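PDB 4X29: fusolin from Entomopoxvirinae, which probably acts as a copper-dependent lytic polysaccharide monooxygenase that cleaves chitin by oxidation. Local coordinates for residues C139-H144 with C189-L194. Sequence-based numbering, arbitrary orientation.
Sequences CPTAIH and CNANNL. With ZN (zinc ion), chain B.
The disulfide Cys-139 to Cys-189 ties strand 131-140 to the loop before strand 194-203; residues 139-144 run on to the metal ligand His-144. SG of Cys-139 bonds SG of Cys-189 at 2.0 Å, with chi3 57°. Each SG is anti to its backbone N (chi1 -180° and 178°), which turns it toward the other segment. Nearby, CB of Ala-191 packs on CG2 of Thr-141 at 3.8 Å. Asn-192 forms an Asx turn: its OD1 accepts from N of Leu-194 at 2.9 Å, on an in-plane lone pair. Its ND2 sits 3.5 Å from CD1 of Ile-143 and donates to a water that also bonds O of Thr-141. A second water accepts from N of Asn-192; O of Pro-140 and O of Leu-194 compete for its protons. With an alanine in place of Asn-192, N of Leu-194 would probably lose its acceptor, the water on Thr-141 a donor, and Ile-143 would face a gap. NE2 of His-144 binds zinc at 1.9 Å with N of His-1, consistent with the monooxygenase histidine brace, which usually holds copper. Strand 2-6 flanks Cys-139 through Tyr-3 and Thr-5, while Leu-180 of strand 180-182 touches Pro-140, Ile-143 and Leu-194.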
ATOM      1  N   CYS A 139     -19.188  12.999 -16.377  1.00 12.44           N
ATOM      2  CA  CYS A 139     -19.260  14.159 -17.224  1.00 14.64           C
ATOM      3  C   CYS A 139     -19.792  13.809 -18.633  1.00 13.72           C
ATOM      4  O   CYS A 139     -19.063  13.234 -19.427  1.00 10.90           O
ATOM      5  CB  CYS A 139     -17.882  14.815 -17.285  1.00 17.65           C
ATOM      6  SG  CYS A 139     -17.802  16.301 -18.312  1.00 23.29           S
ATOM      7  N   PRO A 140     -21.052  14.162 -18.977  1.00  9.45           N
ATOM      8  CA  PRO A 140     -21.534  13.886 -20.345  1.00  8.26           C
ATOM      9  C   PRO A 140     -21.155  15.047 -21.299  1.00 11.75           C
ATOM     10  O   PRO A 140     -21.485  16.214 -21.057  1.00 11.87           O
ATOM     11  CB  PRO A 140     -23.043  13.746 -20.151  1.00  9.32           C
ATOM     12  CG  PRO A 140     -23.362  14.590 -18.916  1.00 13.58           C
ATOM     13  CD  PRO A 140     -22.078  14.872 -18.178  1.00  9.48           C
ATOM     14  N   THR A 141     -20.404  14.754 -22.349  1.00  7.70           N
ATOM     15  CA  THR A 141     -20.007  15.813 -23.276  1.00  7.16           C
ATOM     16  C   THR A 141     -21.094  15.910 -24.363  1.00 11.14           C
ATOM     17  O   THR A 141     -21.284  16.962 -24.969  1.00 11.60           O
ATOM     18  CB  THR A 141     -18.558  15.616 -23.764  1.00  8.08           C
ATOM     19  OG1 THR A 141     -18.496  14.531 -24.692  1.00  8.93           O
ATOM     20  CG2 THR A 141     -17.589  15.392 -22.609  1.00  3.00           C
ATOM     21  N   ALA A 142     -21.843  14.821 -24.547  1.00  8.47           N
ATOM     22  CA  ALA A 142     -23.028  14.691 -25.399  1.00  8.38           C
ATOM     23  C   ALA A 142     -24.140  14.154 -24.500  1.00 13.77           C
ATOM     24  O   ALA A 142     -23.891  13.202 -23.766  1.00 12.56           O
ATOM     25  CB  ALA A 142     -22.745  13.744 -26.566  1.00  8.81           C
ATOM     26  N   ILE A 143     -25.339  14.788 -24.500  1.00 12.31           N
ATOM     27  CA  ILE A 143     -26.469  14.389 -23.639  1.00 11.64           C
ATOM     28  C   ILE A 143     -27.272  13.279 -24.300  1.00 13.34           C
ATOM     29  O   ILE A 143     -27.804  13.478 -25.387  1.00 13.44           O
ATOM     30  CB  ILE A 143     -27.380  15.604 -23.277  1.00 15.03           C
ATOM     31  CG1 ILE A 143     -26.584  16.793 -22.616  1.00 15.17           C
ATOM     32  CG2 ILE A 143     -28.596  15.165 -22.434  1.00 13.39           C
ATOM     33  CD1 ILE A 143     -25.882  16.477 -21.209  1.00 13.01           C
ATOM     34  N   HIS A 144     -27.378  12.119 -23.629  1.00  9.16           N
ATOM     35  CA  HIS A 144     -28.119  10.965 -24.135  1.00  8.20           C
ATOM     36  C   HIS A 144     -29.085  10.418 -23.100  1.00 11.53           C
ATOM     37  O   HIS A 144     -28.676  10.056 -21.997  1.00 10.76           O
ATOM     38  CB  HIS A 144     -27.179   9.839 -24.586  1.00  8.86           C
ATOM     39  CG  HIS A 144     -26.127  10.227 -25.582  1.00 12.37           C
ATOM     40  ND1 HIS A 144     -26.443  10.916 -26.753  1.00 14.19           N
ATOM     41  CD2 HIS A 144     -24.810   9.912 -25.603  1.00 13.74           C
ATOM     42  CE1 HIS A 144     -25.300  11.027 -27.417  1.00 13.42           C
ATOM     43  NE2 HIS A 144     -24.288  10.449 -26.760  1.00 13.58           N
ATOM     44  N   CYS A 189     -16.058  18.675 -14.326  1.00 20.50           N
ATOM     45  CA  CYS A 189     -16.619  18.612 -15.678  1.00 20.67           C
ATOM     46  C   CYS A 189     -16.788  20.034 -16.214  1.00 27.64           C
ATOM     47  O   CYS A 189     -17.278  20.898 -15.488  1.00 28.94           O
ATOM     48  CB  CYS A 189     -17.949  17.856 -15.654  1.00 20.38           C
ATOM     49  SG  CYS A 189     -18.787  17.739 -17.265  1.00 23.81           S
ATOM     50  N   ASN A 190     -16.397  20.280 -17.474  1.00 25.27           N
ATOM     51  CA  ASN A 190     -16.525  21.611 -18.081  1.00 25.82           C
ATOM     52  C   ASN A 190     -17.097  21.589 -19.512  1.00 29.00           C
ATOM     53  O   ASN A 190     -16.955  22.579 -20.223  1.00 29.81           O
ATOM     54  CB  ASN A 190     -15.179  22.329 -18.070  1.00 29.13           C
ATOM     55  CG  ASN A 190     -14.997  23.201 -16.854  1.00 65.21           C
ATOM     56  OD1 ASN A 190     -14.907  22.722 -15.715  1.00 63.18           O
ATOM     57  ND2 ASN A 190     -14.945  24.507 -17.071  1.00 59.11           N
ATOM     58  N   ALA A 191     -17.812  20.519 -19.897  1.00 23.90           N
ATOM     59  CA  ALA A 191     -18.376  20.361 -21.235  1.00 22.87           C
ATOM     60  C   ALA A 191     -19.702  21.126 -21.414  1.00 27.22           C
ATOM     61  O   ALA A 191     -19.840  21.860 -22.398  1.00 27.91           O
ATOM     62  CB  ALA A 191     -18.566  18.894 -21.543  1.00 23.41           C
ATOM     63  N   ASN A 192     -20.679  20.944 -20.494  1.00 21.77           N
ATOM     64  CA  ASN A 192     -21.962  21.657 -20.532  1.00 19.94           C
ATOM     65  C   ASN A 192     -22.436  21.920 -19.085  1.00 20.58           C
ATOM     66  O   ASN A 192     -21.643  21.764 -18.157  1.00 20.00           O
ATOM     67  CB  ASN A 192     -23.026  20.957 -21.408  1.00 20.01           C
ATOM     68  CG  ASN A 192     -23.383  19.528 -21.056  1.00 31.21           C
ATOM     69  OD1 ASN A 192     -23.834  19.229 -19.947  1.00 21.38           O
ATOM     70  ND2 ASN A 192     -23.230  18.615 -22.020  1.00 15.62           N
ATOM     71  N   ASN A 193     -23.683  22.381 -18.905  1.00 13.67           N
ATOM     72  CA  ASN A 193     -24.238  22.738 -17.607  1.00 12.51           C
ATOM     73  C   ASN A 193     -24.607  21.500 -16.751  1.00 13.89           C
ATOM     74  O   ASN A 193     -24.913  21.646 -15.558  1.00 13.41           O
ATOM     75  CB  ASN A 193     -25.500  23.599 -17.836  1.00 12.59           C
ATOM     76  CG  ASN A 193     -26.688  22.841 -18.430  1.00 31.93           C
ATOM     77  OD1 ASN A 193     -26.617  22.248 -19.514  1.00 21.84           O
ATOM     78  ND2 ASN A 193     -27.805  22.811 -17.708  1.00 20.94           N
ATOM     79  N   LEU A 194     -24.623  20.306 -17.367  1.00  8.04           N
ATOM     80  CA  LEU A 194     -25.066  19.078 -16.713  1.00  7.73           C
ATOM     81  C   LEU A 194     -23.990  18.028 -16.430  1.00 10.78           C
ATOM     82  O   LEU A 194     -22.984  17.932 -17.137  1.00  9.33           O
ATOM     83  CB  LEU A 194     -26.147  18.405 -17.565  1.00  7.29           C
ATOM     84  CG  LEU A 194     -27.411  19.189 -17.827  1.00  9.49           C
ATOM     85  CD1 LEU A 194     -28.315  18.385 -18.705  1.00  9.34           C
ATOM     86  CD2 LEU A 194     -28.103  19.589 -16.520  1.00  8.49           C
TER
HETATM   87 ZN    ZN B 401     -22.421  10.462 -27.235  0.85 11.44          ZN
HETATM   88  O   HOH W   1     -21.061  18.550 -19.383  1.00 28.08           O
HETATM   89  O   HOH W   2     -21.152  19.912 -24.060  1.00 26.98           O